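Local coordinates for chromosome partition protein Smc (PDB 3NWC), which joins two SMC subunits through the hinge domain described here and binds DNA, the whole protein probably serving chromosome condensation and partitioning, at residues A[22-28]-A[86-91]; A[106-111]-A[128-134]; A[8-13]-A[166-170]. All coordinates share one frame; numbering follows the deposited sequence. Where two conformers were deposited one is given.

Interaction 1. Residues A[22-28]-A[86-91]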
ATOM      1  N   ASN A  22      11.917  -1.986  -3.497  1.00 48.10           N
ATOM      2  CA  ASN A  22      12.734  -2.843  -4.341  1.00 46.77           C
ATOM      3  C   ASN A  22      13.550  -2.011  -5.337  1.00 40.60           C
ATOM      4  O   ASN A  22      12.987  -1.278  -6.153  1.00 47.37           O
ATOM      5  CB  ASN A  22      11.781  -3.796  -5.073  1.00 39.32           C
ATOM      6  CG  ASN A  22      12.467  -4.644  -6.107  1.00 45.84           C
ATOM      7  OD1 ASN A  22      13.699  -4.705  -6.165  1.00 38.31           O
ATOM      8  ND2 ASN A  22      11.666  -5.313  -6.942  1.00 29.48           N
ATOM      9  N   ARG A  23      14.874  -2.118  -5.268  1.00 47.67           N
ATOM     10  CA  ARG A  23      15.745  -1.308  -6.123  1.00 48.48           C
ATOM     11  C   ARG A  23      15.753  -1.795  -7.574  1.00 44.89           C
ATOM     12  O   ARG A  23      16.602  -1.390  -8.374  1.00 42.80           O
ATOM     13  CB  ARG A  23      17.172  -1.273  -5.563  1.00 54.43           C
ATOM     14  CG  ARG A  23      18.076  -0.222  -6.191  1.00 53.90           C
ATOM     15  CD  ARG A  23      19.491  -0.294  -5.625  1.00 60.87           C
ATOM     16  NE  ARG A  23      19.607   0.376  -4.332  1.00 56.40           N
ATOM     17  CZ  ARG A  23      19.268  -0.170  -3.168  1.00 60.07           C
ATOM     18  NH1 ARG A  23      18.775  -1.402  -3.128  1.00 59.31           N
ATOM     19  NH2 ARG A  23      19.414   0.518  -2.043  1.00 50.82           N
ATOM     20  N   ALA A  24      14.795  -2.654  -7.910  1.00 38.47           N
ATOM     21  CA  ALA A  24      14.689  -3.203  -9.259  1.00 36.87           C
ATOM     22  C   ALA A  24      14.456  -2.123 -10.306  1.00 32.38           C
ATOM     23  O   ALA A  24      14.769  -2.317 -11.478  1.00 30.86           O
ATOM     24  CB  ALA A  24      13.585  -4.238  -9.327  1.00 37.88           C
ATOM     25  N   ALA A  25      13.898  -0.992  -9.888  1.00 37.16           N
ATOM     26  CA  ALA A  25      13.646   0.102 -10.814  1.00 33.83           C
ATOM     27  C   ALA A  25      14.938   0.515 -11.504  1.00 39.03           C
ATOM     28  O   ALA A  25      14.936   0.881 -12.678  1.00 36.80           O
ATOM     29  CB  ALA A  25      13.019   1.287 -10.096  1.00 36.06           C
ATOM     30  N   GLU A  26      16.044   0.438 -10.767  1.00 37.37           N
ATOM     31  CA  GLU A  26      17.353   0.786 -11.306  1.00 35.81           C
ATOM     32  C   GLU A  26      17.809  -0.184 -12.396  1.00 38.60           C
ATOM     33  O   GLU A  26      18.360   0.235 -13.414  1.00 48.66           O
ATOM     34  CB  GLU A  26      18.395   0.856 -10.182  1.00 40.05           C
ATOM     35  CG  GLU A  26      18.114   1.947  -9.161  1.00 47.60           C
ATOM     36  CD  GLU A  26      17.836   3.286  -9.816  0.28 46.25           C
ATOM     37  OE1 GLU A  26      18.766   3.854 -10.427  0.50 45.65           O
ATOM     38  OE2 GLU A  26      16.685   3.767  -9.730  0.67 44.81           O
ATOM     39  N   GLU A  27      17.584  -1.475 -12.175  1.00 32.87           N
ATOM     40  CA  GLU A  27      17.926  -2.499 -13.161  1.00 40.09           C
ATOM     41  C   GLU A  27      17.095  -2.364 -14.441  1.00 45.86           C
ATOM     42  O   GLU A  27      17.534  -2.782 -15.512  1.00 44.92           O
ATOM     43  CB  GLU A  27      17.764  -3.902 -12.558  1.00 37.45           C
ATOM     44  CG  GLU A  27      19.035  -4.751 -12.572  1.00 51.04           C
ATOM     45  CD  GLU A  27      19.101  -5.704 -13.755  0.28 45.27           C
ATOM     46  OE1 GLU A  27      18.066  -5.908 -14.422  0.50 54.38           O
ATOM     47  OE2 GLU A  27      20.190  -6.253 -14.017  0.81 58.69           O
ATOM     48  N   LEU A  28      15.902  -1.779 -14.332  1.00 40.21           N
ATOM     49  CA  LEU A  28      15.044  -1.568 -15.503  1.00 36.00           C
ATOM     50  C   LEU A  28      15.626  -0.558 -16.489  1.00 43.38           C
ATOM     51  O   LEU A  28      15.381  -0.647 -17.691  1.00 41.68           O
ATOM     52  CB  LEU A  28      13.635  -1.110 -15.093  1.00 36.26           C
ATOM     53  CG  LEU A  28      12.561  -2.162 -14.822  1.00 31.09           C
ATOM     54  CD1 LEU A  28      11.237  -1.483 -14.504  1.00 28.05           C
ATOM     55  CD2 LEU A  28      12.404  -3.109 -16.007  1.00 30.26           C
ATOM     56  N   LEU A  86      13.673 -10.212 -10.576  1.00 21.70           N
ATOM     57  CA  LEU A  86      13.940  -8.949  -9.903  1.00 20.43           C
ATOM     58  C   LEU A  86      12.787  -8.505  -9.006  1.00 20.58           C
ATOM     59  O   LEU A  86      12.687  -7.325  -8.658  1.00 25.27           O
ATOM     60  CB  LEU A  86      14.202  -7.864 -10.938  1.00 21.60           C
ATOM     61  CG  LEU A  86      15.423  -8.078 -11.832  1.00 26.74           C
ATOM     62  CD1 LEU A  86      15.406  -7.048 -12.946  1.00 25.90           C
ATOM     63  CD2 LEU A  86      16.696  -7.988 -11.016  1.00 32.92           C
ATOM     64  N   GLY A  87      11.906  -9.437  -8.653  1.00 21.18           N
ATOM     65  CA  GLY A  87      10.785  -9.103  -7.794  1.00 21.01           C
ATOM     66  C   GLY A  87       9.686  -8.354  -8.522  1.00 18.18           C
ATOM     67  O   GLY A  87       9.507  -8.511  -9.724  1.00 18.27           O
ATOM     68  N   ARG A  88       8.954  -7.531  -7.776  1.00 14.61           N
ATOM     69  CA  ARG A  88       7.764  -6.864  -8.302  1.00 18.16           C
ATOM     70  C   ARG A  88       7.855  -5.348  -8.280  1.00 16.14           C
ATOM     71  O   ARG A  88       8.515  -4.769  -7.424  1.00 18.40           O
ATOM     72  CB  ARG A  88       6.526  -7.305  -7.519  1.00 16.78           C
ATOM     73  CG  ARG A  88       6.146  -8.746  -7.815  1.00 17.20           C
ATOM     74  CD  ARG A  88       5.138  -9.267  -6.835  1.00 17.79           C
ATOM     75  NE  ARG A  88       3.795  -8.660  -6.949  1.00 16.55           N
ATOM     76  CZ  ARG A  88       2.822  -9.116  -7.746  1.00 15.45           C
ATOM     77  NH1 ARG A  88       3.031 -10.135  -8.566  1.00 15.40           N
ATOM     78  NH2 ARG A  88       1.626  -8.545  -7.735  1.00 18.94           N
ATOM     79  N   LEU A  89       7.185  -4.722  -9.246  1.00 17.38           N
ATOM     80  CA  LEU A  89       6.976  -3.276  -9.247  1.00 18.19           C
ATOM     81  C   LEU A  89       5.555  -2.947  -9.660  1.00 17.92           C
ATOM     82  O   LEU A  89       4.890  -3.741 -10.324  1.00 14.39           O
ATOM     83  CB  LEU A  89       7.933  -2.583 -10.222  1.00 19.75           C
ATOM     84  CG  LEU A  89       9.432  -2.677  -9.929  1.00 21.38           C
ATOM     85  CD1 LEU A  89      10.240  -2.107 -11.100  1.00 22.40           C
ATOM     86  CD2 LEU A  89       9.812  -1.992  -8.611  1.00 21.52           C
ATOM     87  N   THR A  90       5.104  -1.759  -9.254  1.00 17.06           N
ATOM     88  CA  THR A  90       3.833  -1.194  -9.656  1.00 16.28           C
ATOM     89  C   THR A  90       4.101  -0.106 -10.680  1.00 17.36           C
ATOM     90  O   THR A  90       4.915   0.799 -10.444  1.00 17.19           O
ATOM     91  CB  THR A  90       3.097  -0.594  -8.448  1.00 20.73           C
ATOM     92  OG1 THR A  90       2.837  -1.636  -7.502  1.00 20.26           O
ATOM     93  CG2 THR A  90       1.767   0.022  -8.880  1.00 16.59           C
ATOM     94  N   PHE A  91       3.437  -0.213 -11.829  1.00 15.56           N
ATOM     95  CA  PHE A  91       3.668   0.720 -12.931  1.00 18.13           C
ATOM     96  C   PHE A  91       2.488   1.647 -13.124  1.00 17.32           C
ATOM     97  O   PHE A  91       1.336   1.215 -13.001  1.00 18.25           O
ATOM     98  CB  PHE A  91       3.939  -0.067 -14.209  1.00 18.03           C
ATOM     99  CG  PHE A  91       5.177  -0.921 -14.129  1.00 18.83           C
ATOM    100  CD1 PHE A  91       6.422  -0.389 -14.436  1.00 20.41           C
ATOM    101  CD2 PHE A  91       5.099  -2.247 -13.722  1.00 18.12           C
ATOM    102  CE1 PHE A  91       7.568  -1.172 -14.352  1.00 20.91           C
ATOM    103  CE2 PHE A  91       6.239  -3.035 -13.633  1.00 18.22           C
ATOM    104  CZ  PHE A  91       7.478  -2.494 -13.953  1.00 19.11           C
TER
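The carboxamide of Asn22 grips the backbone of the chain leading into strand 89-93 at two points. Its ND2 gives one hydrogen to Leu86 O at 2.8 Å, nearly straight (N-H...O 165°) and in the plane of that carbonyl. The other goes to Arg88 O, with ND2 at 3.2 Å and above the carbonyl plane. Both acceptors lie close to the amide plane, which holds the group against rotation. With CG anti to the backbone N (chi1 173°), the amide sits beside Asn22's own carbonyl carbon, and OD1 accepts from Ala24 N at 2.9 Å in an Asx turn. Asparagine suits the place because one short side chain supplies two donors and an acceptor. Gly87 passes between the two gripped carbonyls with a positive phi (76°), and a CB there would crowd ND2.

Mostly apolar groups close the rest. Ala24 CB rests on Leu86 CB at 4.0 Å, small enough to let the backbones approach. Leu28 CD1 meets Leu89 CD1 tip to tip at 3.6 Å and also touches CE1 at the edge of the Phe91 ring, 3.7 Å away. Glu27 lies across Leu86 CD1, while its OE1 is hydrogen-bonded to Tyr80 of helix 71-83.

Arg88 turns away, and its guanidinium donates to Gly166 O and Gly154 O of the second subunit. Leu89 to Phe91 pair antiparallel with a strand of that subunit, so strand 89-93, outermost in its own chain, takes part in the dimer interface of the SMC hinge domain; the present contact packs helix 24-28 against it within one subunit.

Interaction 2. Residues A[106-111]-A[128-134]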
ATOM      1  N   VAL A 106     -11.248  22.200   2.607  1.00 33.97           N
ATOM      2  CA  VAL A 106     -10.832  21.792   3.945  1.00 29.58           C
ATOM      3  C   VAL A 106      -9.398  22.213   4.273  1.00 37.58           C
ATOM      4  O   VAL A 106      -9.067  22.492   5.422  1.00 35.40           O
ATOM      5  CB  VAL A 106     -10.999  20.275   4.129  1.00 34.29           C
ATOM      6  CG1 VAL A 106     -10.122  19.756   5.262  1.00 33.08           C
ATOM      7  CG2 VAL A 106     -12.459  19.935   4.366  1.00 41.67           C
ATOM      8  N   GLY A 107      -8.543  22.274   3.264  1.00 30.74           N
ATOM      9  CA  GLY A 107      -7.174  22.670   3.519  1.00 36.28           C
ATOM     10  C   GLY A 107      -6.344  22.814   2.269  1.00 25.63           C
ATOM     11  O   GLY A 107      -6.874  23.058   1.194  1.00 27.76           O
ATOM     12  N   LEU A 108      -5.036  22.629   2.416  1.00 22.65           N
ATOM     13  CA  LEU A 108      -4.094  22.902   1.342  1.00 19.26           C
ATOM     14  C   LEU A 108      -3.845  21.669   0.489  1.00 23.76           C
ATOM     15  O   LEU A 108      -3.324  20.666   0.991  1.00 21.26           O
ATOM     16  CB  LEU A 108      -2.774  23.374   1.959  1.00 22.99           C
ATOM     17  CG  LEU A 108      -1.543  23.597   1.077  1.00 23.31           C
ATOM     18  CD1 LEU A 108      -1.767  24.764   0.099  1.00 25.00           C
ATOM     19  CD2 LEU A 108      -0.334  23.877   1.960  1.00 25.05           C
ATOM     20  N   PRO A 109      -4.195  21.732  -0.808  1.00 20.78           N
ATOM     21  CA  PRO A 109      -3.920  20.594  -1.687  1.00 22.47           C
ATOM     22  C   PRO A 109      -2.444  20.216  -1.694  1.00 18.07           C
ATOM     23  O   PRO A 109      -1.566  21.063  -1.868  1.00 20.34           O
ATOM     24  CB  PRO A 109      -4.316  21.109  -3.066  1.00 18.20           C
ATOM     25  CG  PRO A 109      -5.430  22.077  -2.770  1.00 22.10           C
ATOM     26  CD  PRO A 109      -5.005  22.766  -1.486  1.00 19.88           C
ATOM     27  N   ALA A 110      -2.171  18.928  -1.524  1.00 17.28           N
ATOM     28  CA  ALA A 110      -0.787  18.490  -1.459  1.00 16.00           C
ATOM     29  C   ALA A 110      -0.007  18.813  -2.727  1.00 17.81           C
ATOM     30  O   ALA A 110       1.185  19.100  -2.673  1.00 17.78           O
ATOM     31  CB  ALA A 110      -0.717  16.974  -1.143  1.00 15.16           C
ATOM     32  N   VAL A 111      -0.672  18.775  -3.875  1.00 15.81           N
ATOM     33  CA  VAL A 111       0.003  19.079  -5.125  1.00 17.13           C
ATOM     34  C   VAL A 111       0.540  20.509  -5.142  1.00 18.68           C
ATOM     35  O   VAL A 111       1.464  20.805  -5.883  1.00 20.85           O
ATOM     36  CB  VAL A 111      -0.895  18.863  -6.365  1.00 26.41           C
ATOM     37  CG1 VAL A 111      -1.345  17.413  -6.457  1.00 22.16           C
ATOM     38  CG2 VAL A 111      -2.092  19.810  -6.339  1.00 22.93           C
ATOM     39  N   LEU A 128      -1.459  12.013  -5.543  1.00 15.19           N
ATOM     40  CA  LEU A 128      -1.607  13.089  -4.573  1.00 13.54           C
ATOM     41  C   LEU A 128      -2.729  14.065  -4.894  1.00 15.44           C
ATOM     42  O   LEU A 128      -2.963  14.993  -4.134  1.00 17.37           O
ATOM     43  CB  LEU A 128      -0.294  13.869  -4.473  1.00 15.96           C
ATOM     44  CG  LEU A 128       0.849  13.065  -3.826  1.00 15.69           C
ATOM     45  CD1 LEU A 128       2.165  13.810  -4.000  1.00 16.54           C
ATOM     46  CD2 LEU A 128       0.540  12.866  -2.348  1.00 18.60           C
ATOM     47  N   GLY A 129      -3.416  13.833  -6.007  1.00 17.32           N
ATOM     48  CA  GLY A 129      -4.387  14.791  -6.540  1.00 16.59           C
ATOM     49  C   GLY A 129      -5.616  15.099  -5.708  1.00 21.40           C
ATOM     50  O   GLY A 129      -6.214  16.163  -5.861  1.00 25.00           O
ATOM     51  N   ASP A 130      -6.019  14.184  -4.836  1.00 17.52           N
ATOM     52  CA  ASP A 130      -7.122  14.501  -3.946  1.00 19.87           C
ATOM     53  C   ASP A 130      -6.702  14.555  -2.487  1.00 20.63           C
ATOM     54  O   ASP A 130      -7.544  14.559  -1.601  1.00 18.73           O
ATOM     55  CB  ASP A 130      -8.332  13.576  -4.181  1.00 26.62           C
ATOM     56  CG  ASP A 130      -8.098  12.139  -3.720  0.58 23.72           C
ATOM     57  OD1 ASP A 130      -6.949  11.744  -3.433  0.83 22.95           O
ATOM     58  OD2 ASP A 130      -9.090  11.385  -3.656  0.58 23.12           O
ATOM     59  N   THR A 131      -5.391  14.640  -2.246  1.00 16.06           N
ATOM     60  CA  THR A 131      -4.903  14.786  -0.880  1.00 15.97           C
ATOM     61  C   THR A 131      -4.868  16.240  -0.422  1.00 14.86           C
ATOM     62  O   THR A 131      -4.330  17.105  -1.097  1.00 16.73           O
ATOM     63  CB  THR A 131      -3.493  14.168  -0.687  1.00 16.81           C
ATOM     64  OG1 THR A 131      -3.534  12.800  -1.087  1.00 17.32           O
ATOM     65  CG2 THR A 131      -3.073  14.237   0.773  1.00 16.97           C
ATOM     66  N   VAL A 132      -5.413  16.468   0.763  1.00 17.66           N
ATOM     67  CA  VAL A 132      -5.351  17.756   1.411  1.00 16.18           C
ATOM     68  C   VAL A 132      -4.548  17.680   2.694  1.00 20.19           C
ATOM     69  O   VAL A 132      -4.633  16.706   3.451  1.00 17.79           O
ATOM     70  CB  VAL A 132      -6.792  18.265   1.695  1.00 24.30           C
ATOM     71  CG1 VAL A 132      -6.764  19.599   2.397  1.00 28.37           C
ATOM     72  CG2 VAL A 132      -7.575  18.341   0.394  1.00 22.47           C
ATOM     73  N   ILE A 133      -3.739  18.712   2.923  1.00 22.88           N
ATOM     74  CA  ILE A 133      -2.940  18.812   4.133  1.00 19.59           C
ATOM     75  C   ILE A 133      -3.705  19.652   5.143  1.00 26.00           C
ATOM     76  O   ILE A 133      -4.157  20.763   4.833  1.00 24.03           O
ATOM     77  CB  ILE A 133      -1.584  19.467   3.842  1.00 17.18           C
ATOM     78  CG1 ILE A 133      -0.860  18.708   2.722  1.00 19.73           C
ATOM     79  CG2 ILE A 133      -0.737  19.536   5.105  1.00 19.76           C
ATOM     80  CD1 ILE A 133       0.410  19.389   2.230  1.00 18.09           C
ATOM     81  N   VAL A 134      -3.871  19.098   6.337  1.00 22.75           N
ATOM     82  CA  VAL A 134      -4.533  19.773   7.441  1.00 33.14           C
ATOM     83  C   VAL A 134      -3.585  19.800   8.644  1.00 32.95           C
ATOM     84  O   VAL A 134      -2.625  19.026   8.709  1.00 28.09           O
ATOM     85  CB  VAL A 134      -5.850  19.072   7.815  1.00 27.60           C
ATOM     86  CG1 VAL A 134      -6.718  18.882   6.569  1.00 31.00           C
ATOM     87  CG2 VAL A 134      -5.572  17.732   8.464  1.00 30.36           C
TER
HETATM   88  O   HOH W   1      -3.655  17.631  -3.962  1.00 18.85           O
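Leu108 and Ile133 form an antiparallel hydrogen-bonded pair: Leu108 N gives to Ile133 O at 3.2 Å, and Ile133 N to Leu108 O at 2.8 Å. Next comes the non-hydrogen-bonded pair Pro109-Val132, where proline's missing N-H costs nothing. Ala110 N then donates to Thr131 O at 2.9 Å, and a water accepts from Val111 N while donating to Leu128 O and Thr131 O, bridging the two segments where the strands part beside the type I turn 128-131.

Val132 directs CG1 anti to its backbone N (chi1 179°), laying that methyl 3.2 Å from Gly107 C; a CB on Gly107 would collide with it. Val106 CG1 meets Val134 CG1 at 3.7 Å. On the face shared with Leu108, Ile133 runs its longer branch along Leu108 O to Ala110, with CD1 4.0 Å from Ala110 CA. Shortening Ile133 to an alanine would probably open a gap beside Ala110 CA and Leu108 O, where CG1 and CD1 now lie.

Strand 108-109 edges the mixed sheet within this chain, with strand 148-151 on the far side of 131-134, its Val150 touching Thr131 and Ile133, while helix 52-59 packs Ile55 on Ala110 and Ala58 on Leu128 and Thr131.

Interaction 3. Residues A[8-13]-A[166-170]; sequences RELIAA and GHFRA
Glu9 turns its carboxylate onto the loop 166-170, where it takes two hydrogen bonds from the backbone and one from a side chain. The bend at its second torsion (chi2 -63°) directs the acid to the loop. OE1 is met on its syn side by Phe168 N at 2.8 Å. OE2 accepts from Arg169 N at 3.0 Å, on the syn side but tilted well out of the carboxylate plane, and from Arg169 NH1 at 2.8 Å, which comes from above that plane; these two donors approach from opposite faces. Glutamate fits because a single buried acid can answer two successive backbone N-H groups and a cation, and that surrounding would probably stabilise its negative charge.

Arg169 holds CG between its backbone N and carbonyl carbon (chi1 68°), normally a crowded position, and then runs extended to NE. This carries the chain past OE2, and the guanidinium is turned so that NH1 reaches OE2 in a salt bridge with a bent N-H...O. The guanidinium and carboxylate planes stand 82° apart, so the pair does not meet as two parallel forks. NH1 also sits over the centre of the His167 ring, 3.6 Å above its plane, while Arg169 CD touches Arg8 CB at 3.7 Å. The guanidinium of Arg8 goes instead to a salt bridge with Glu4.

Further along the helix, alanines allow close approach. Ala12 CB packs 3.5 Å from Phe168 O, and Ala13 CB stands over the face of the Phe168 ring, 3.5 Å from its centroid, a CH-pi contact.

Glu9 and the two alanines fasten the loop, which follows strand 163-165, to helix 4-19. Helix 52-59 adjoins both partners, with Leu53 on Glu9 and Val57 on Phe168, while Arg88 and Lys82 of the second subunit pack on Phe168 and His167.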
ATOM      1  N   ARG A   8      12.465  13.609  13.362  1.00 16.99           N
ATOM      2  CA  ARG A   8      12.745  12.211  13.676  1.00 14.56           C
ATOM      3  C   ARG A   8      11.764  11.303  12.925  1.00 17.28           C
ATOM      4  O   ARG A   8      12.156  10.270  12.360  1.00 19.08           O
ATOM      5  CB  ARG A   8      12.681  11.970  15.192  1.00 16.14           C
ATOM      6  CG  ARG A   8      13.808  12.688  15.951  1.00 20.20           C
ATOM      7  CD  ARG A   8      13.778  12.389  17.434  1.00 28.88           C
ATOM      8  NE  ARG A   8      14.936  12.988  18.092  1.00 32.30           N
ATOM      9  CZ  ARG A   8      16.126  12.397  18.181  1.00 42.91           C
ATOM     10  NH1 ARG A   8      16.299  11.187  17.673  1.00 34.88           N
ATOM     11  NH2 ARG A   8      17.142  13.003  18.783  1.00 44.25           N
ATOM     12  N   GLU A   9      10.496  11.691  12.929  1.00 16.43           N
ATOM     13  CA  GLU A   9       9.453  10.949  12.208  1.00 14.22           C
ATOM     14  C   GLU A   9       9.779  10.821  10.732  1.00 14.38           C
ATOM     15  O   GLU A   9       9.635   9.747  10.146  1.00 18.24           O
ATOM     16  CB  GLU A   9       8.074  11.636  12.356  1.00 18.97           C
ATOM     17  CG  GLU A   9       7.381  11.382  13.688  1.00 22.47           C
ATOM     18  CD  GLU A   9       7.059   9.914  13.894  0.69 15.21           C
ATOM     19  OE1 GLU A   9       6.085   9.435  13.285  0.65 14.19           O
ATOM     20  OE2 GLU A   9       7.784   9.239  14.656  0.83 14.27           O
ATOM     21  N   LEU A  10      10.176  11.928  10.120  1.00 13.77           N
ATOM     22  CA  LEU A  10      10.518  11.935   8.696  1.00 13.62           C
ATOM     23  C   LEU A  10      11.702  11.029   8.377  1.00 17.25           C
ATOM     24  O   LEU A  10      11.662  10.243   7.431  1.00 15.72           O
ATOM     25  CB  LEU A  10      10.824  13.360   8.210  1.00 17.41           C
ATOM     26  CG  LEU A  10      11.242  13.503   6.742  1.00 18.16           C
ATOM     27  CD1 LEU A  10      10.129  13.018   5.823  1.00 18.36           C
ATOM     28  CD2 LEU A  10      11.623  14.941   6.402  1.00 23.22           C
ATOM     29  N   ILE A  11      12.773  11.146   9.153  1.00 15.05           N
ATOM     30  CA  ILE A  11      13.933  10.283   8.949  0.58 15.14           C
ATOM     31  C   ILE A  11      13.512   8.823   9.051  1.00 14.32           C
ATOM     32  O   ILE A  11      13.899   7.994   8.222  1.00 13.95           O
ATOM     33  CB  ILE A  11      15.056  10.568   9.980  0.58 16.51           C
ATOM     34  CG1 ILE A  11      15.524  12.020   9.866  0.58 18.46           C
ATOM     35  CG2 ILE A  11      16.224   9.611   9.763  0.58 16.29           C
ATOM     36  CD1 ILE A  11      16.147  12.358   8.530  0.58 20.80           C
ATOM     37  N   ALA A  12      12.713   8.512  10.073  1.00 13.95           N
ATOM     38  CA  ALA A  12      12.285   7.131  10.287  1.00 15.17           C
ATOM     39  C   ALA A  12      11.404   6.656   9.141  1.00 15.69           C
ATOM     40  O   ALA A  12      11.566   5.562   8.635  1.00 15.21           O
ATOM     41  CB  ALA A  12      11.585   6.961  11.619  1.00 13.78           C
ATOM     42  N   ALA A  13      10.461   7.487   8.722  1.00 14.73           N
ATOM     43  CA  ALA A  13       9.596   7.078   7.632  1.00 14.06           C
ATOM     44  C   ALA A  13      10.395   6.771   6.367  1.00 16.49           C
ATOM     45  O   ALA A  13      10.118   5.798   5.654  1.00 19.91           O
ATOM     46  CB  ALA A  13       8.538   8.158   7.372  1.00 12.40           C
ATOM     47  N   GLY A 166       0.349   6.630  14.287  1.00 19.02           N
ATOM     48  CA  GLY A 166       1.403   6.074  15.117  1.00 20.25           C
ATOM     49  C   GLY A 166       2.759   6.630  14.734  1.00 23.15           C
ATOM     50  O   GLY A 166       2.914   7.243  13.678  1.00 21.45           O
ATOM     51  N   HIS A 167       3.748   6.426  15.593  1.00 17.99           N
ATOM     52  CA  HIS A 167       5.088   6.902  15.300  1.00 16.37           C
ATOM     53  C   HIS A 167       5.808   6.040  14.291  1.00 15.54           C
ATOM     54  O   HIS A 167       5.822   4.808  14.390  1.00 19.01           O
ATOM     55  CB  HIS A 167       5.925   6.954  16.577  1.00 19.79           C
ATOM     56  CG  HIS A 167       5.434   7.955  17.568  1.00 26.20           C
ATOM     57  ND1 HIS A 167       5.810   7.930  18.896  1.00 38.30           N
ATOM     58  CD2 HIS A 167       4.597   9.007  17.430  1.00 25.61           C
ATOM     59  CE1 HIS A 167       5.221   8.929  19.531  1.00 31.38           C
ATOM     60  NE2 HIS A 167       4.479   9.595  18.666  1.00 37.28           N
ATOM     61  N   PHE A 168       6.453   6.696  13.342  1.00 14.44           N
ATOM     62  CA  PHE A 168       7.432   6.007  12.509  1.00 16.83           C
ATOM     63  C   PHE A 168       8.683   5.693  13.323  1.00 18.77           C
ATOM     64  O   PHE A 168       9.328   4.672  13.119  1.00 16.25           O
ATOM     65  CB  PHE A 168       7.820   6.872  11.310  1.00 13.04           C
ATOM     66  CG  PHE A 168       6.768   6.934  10.241  1.00 13.88           C
ATOM     67  CD1 PHE A 168       6.675   5.934   9.289  1.00 17.78           C
ATOM     68  CD2 PHE A 168       5.874   7.993  10.191  1.00 15.09           C
ATOM     69  CE1 PHE A 168       5.708   5.990   8.293  1.00 16.37           C
ATOM     70  CE2 PHE A 168       4.902   8.046   9.202  1.00 16.19           C
ATOM     71  CZ  PHE A 168       4.833   7.048   8.249  1.00 15.69           C
ATOM     72  N   ARG A 169       9.042   6.584  14.233  1.00 16.95           N
ATOM     73  CA  ARG A 169      10.339   6.430  14.898  1.00 16.25           C
ATOM     74  C   ARG A 169      10.240   5.338  15.949  1.00 19.92           C
ATOM     75  O   ARG A 169       9.230   5.205  16.647  1.00 17.82           O
ATOM     76  CB  ARG A 169      10.814   7.751  15.487  1.00 20.57           C
ATOM     77  CG  ARG A 169      10.005   8.249  16.652  1.00 20.29           C
ATOM     78  CD  ARG A 169      10.315   9.710  16.909  1.00 24.23           C
ATOM     79  NE  ARG A 169       9.633  10.207  18.099  1.00 29.75           N
ATOM     80  CZ  ARG A 169       8.419  10.745  18.102  1.00 26.16           C
ATOM     81  NH1 ARG A 169       7.730  10.869  16.970  1.00 24.95           N
ATOM     82  NH2 ARG A 169       7.893  11.170  19.242  1.00 29.47           N
ATOM     83  N   ALA A 170      11.292   4.535  16.026  1.00 16.83           N
ATOM     84  CA  ALA A 170      11.288   3.364  16.871  1.00 17.17           C
ATOM     85  C   ALA A 170      11.759   3.739  18.269  1.00 19.41           C
ATOM     86  O   ALA A 170      12.338   4.801  18.477  1.00 21.04           O
ATOM     87  CB  ALA A 170      12.190   2.305  16.285  1.00 18.42           C
TER

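How the interactions relate
Interaction 2 is the most buried of the three: most of its touching residues are buried and none is exposed. In interactions 1 and 3 fewer than half are buried, and interaction 3 includes the exposed Arg8. Each joins different elements of the hinge. Interactions 1 and 3 both reach the second subunit, facing each other across the dimer. In each, a polar side chain clasps backbone, a neutral amide in interaction 1 and a charged acid in interaction 3. Interaction 2, with no residue touching the partner chain, relies on strand pairing, a water and aliphatic packing. Interactions 1 and 2, on opposite sides of the chain's centre, are both nested within the long loop closed by interaction 3.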